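Local coordinates for Endoglucanase(Endo-1,4-beta-glucanase)protein (Pseudomonas stutzeri, PDB 6R2J) that probably hydrolyses beta-1,4-glucosidic bonds in cellulose-like glucans, as a family 5 endoglucanase, and binds cellobiose, at residues S280-G285 / L294-R299. Numbering follows the deposited sequence.
Sequences SAYWAG and LAIEPR
Tyr282 reaches from the strand to the loop at 294-299: CG lies anti to the backbone N (chi1 -174°), which carries the phenol across to the carbonyl of Leu294. Its OH donates to Leu294 O over 2.8 Å, and the same oxygen lies in the ring plane at the edge, 3.1 Å from Tyr282 CE2. The backbone N of Ile255 is a second hydrogen-bond partner of this hydroxyl, which thus links two loops. Ile296 crosses the ring at a slant: its CB sits 3.7 Å from Tyr282 CE2, while CD1 lies over one face, displaced toward the rim. The other branch, CG2, turns to the strand backbone and packs 3.7 Å from Gly285 CA, where no side chain intervenes. The Ile296 N-H meets Ala284 O at 3.0 Å in a nearly straight bond (166° at the hydrogen), approaching from above the carbonyl plane; Ala295 CA adds a C-H...O contact to that oxygen. Glu297 bends at chi2 (64°) to bring OE1 to Gly286 N and Tyr47 OH, tying the loop to helix 41-49. The peptide between Trp283 and Ala284 is cis, and the indole edge meets Leu294 only loosely; Trp283 O is buried near Leu294 without a hydrogen-bond partner. Ile296 also packs on helix 305-311. The arrangement belongs to the last beta-alpha unit of a TIM barrel, whose eighth strand turns a corner at Trp283, with the cis-bonded tryptophan characteristic of family 5 cellulases; its side chain lies about 8 Å from a bound glucose, consistent with the edge of the substrate cleft.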
# COMPACT_ATOMS: atom_id res chain seq x y z
N SER A 280 -2.63 4.89 6.93
CA SER A 280 -3.40 3.81 6.35
C SER A 280 -3.74 4.18 4.92
O SER A 280 -3.68 5.35 4.55
CB SER A 280 -4.72 3.61 7.10
OG SER A 280 -5.64 4.67 6.83
N ALA A 281 -4.13 3.19 4.13
CA ALA A 281 -4.63 3.43 2.78
C ALA A 281 -5.85 2.55 2.56
O ALA A 281 -5.79 1.33 2.73
CB ALA A 281 -3.54 3.18 1.73
N TYR A 282 -6.97 3.20 2.25
CA TYR A 282 -8.21 2.53 1.95
C TYR A 282 -8.10 1.79 0.63
O TYR A 282 -7.54 2.31 -0.33
CB TYR A 282 -9.34 3.57 1.84
CG TYR A 282 -10.67 2.90 1.68
CD1 TYR A 282 -11.37 2.51 2.79
CD2 TYR A 282 -11.20 2.60 0.44
CE1 TYR A 282 -12.56 1.89 2.68
CE2 TYR A 282 -12.36 1.94 0.32
CZ TYR A 282 -13.04 1.59 1.46
OH TYR A 282 -14.21 0.90 1.39
N TRP A 283 -8.72 0.60 0.55
CA TRP A 283 -8.83 -0.17 -0.68
C TRP A 283 -10.27 -0.20 -1.17
O TRP A 283 -11.10 -0.90 -0.57
CB TRP A 283 -8.38 -1.61 -0.40
CG TRP A 283 -8.36 -2.40 -1.71
CD1 TRP A 283 -9.39 -3.12 -2.29
CD2 TRP A 283 -7.24 -2.52 -2.60
NE1 TRP A 283 -8.97 -3.65 -3.49
CE2 TRP A 283 -7.66 -3.30 -3.70
CE3 TRP A 283 -5.94 -2.02 -2.58
CZ2 TRP A 283 -6.80 -3.60 -4.76
CZ3 TRP A 283 -5.10 -2.34 -3.59
CH2 TRP A 283 -5.53 -3.10 -4.68
N ALA A 284 -10.59 0.51 -2.26
CA ALA A 284 -9.66 1.28 -3.08
C ALA A 284 -10.49 2.30 -3.82
O ALA A 284 -11.69 2.10 -3.94
CB ALA A 284 -8.95 0.39 -4.08
N GLY A 285 -9.84 3.35 -4.37
CA GLY A 285 -10.48 4.27 -5.31
C GLY A 285 -9.86 4.23 -6.71
O GLY A 285 -9.00 3.38 -6.99
N LEU A 294 -16.64 -2.35 -2.28
CA LEU A 294 -15.68 -1.68 -1.42
C LEU A 294 -15.15 -0.38 -2.03
O LEU A 294 -14.43 0.37 -1.35
CB LEU A 294 -14.47 -2.59 -1.13
CG LEU A 294 -14.44 -3.72 -0.09
CD1 LEU A 294 -15.38 -4.76 -0.59
CD2 LEU A 294 -13.00 -4.24 0.06
N ALA A 295 -15.45 -0.10 -3.29
CA ALA A 295 -14.85 1.04 -3.97
C ALA A 295 -15.26 2.36 -3.31
O ALA A 295 -16.43 2.58 -3.00
CB ALA A 295 -15.25 1.04 -5.45
N ILE A 296 -14.28 3.25 -3.11
CA ILE A 296 -14.54 4.60 -2.62
C ILE A 296 -14.58 5.65 -3.73
O ILE A 296 -14.77 6.84 -3.45
CB ILE A 296 -13.49 4.93 -1.54
CG1 ILE A 296 -13.91 6.10 -0.64
CG2 ILE A 296 -12.18 5.26 -2.19
CD1 ILE A 296 -12.93 6.38 0.53
N GLU A 297 -14.47 5.23 -5.00
CA GLU A 297 -14.56 6.16 -6.11
C GLU A 297 -15.99 6.67 -6.25
O GLU A 297 -16.93 5.86 -6.26
CB GLU A 297 -14.13 5.43 -7.37
CG GLU A 297 -14.03 6.28 -8.61
CD GLU A 297 -12.98 7.33 -8.51
OE1 GLU A 297 -12.03 7.13 -7.74
OE2 GLU A 297 -13.11 8.36 -9.20
N PRO A 298 -16.20 8.00 -6.32
CA PRO A 298 -17.56 8.54 -6.45
C PRO A 298 -18.23 8.17 -7.77
O PRO A 298 -17.61 7.82 -8.78
CB PRO A 298 -17.37 10.05 -6.34
CG PRO A 298 -15.93 10.28 -6.73
CD PRO A 298 -15.22 9.10 -6.16
N ARG A 299 -19.55 8.24 -7.72
CA ARG A 299 -20.43 7.79 -8.79
C ARG A 299 -21.45 8.89 -8.96
O ARG A 299 -22.15 9.23 -8.00
CB ARG A 299 -21.21 6.54 -8.40
CG ARG A 299 -20.36 5.39 -7.97
CD ARG A 299 -21.20 4.26 -7.41
NE ARG A 299 -20.30 3.23 -6.92
CZ ARG A 299 -20.66 2.02 -6.53
NH1 ARG A 299 -21.95 1.68 -6.56
NH2 ARG A 299 -19.73 1.15 -6.09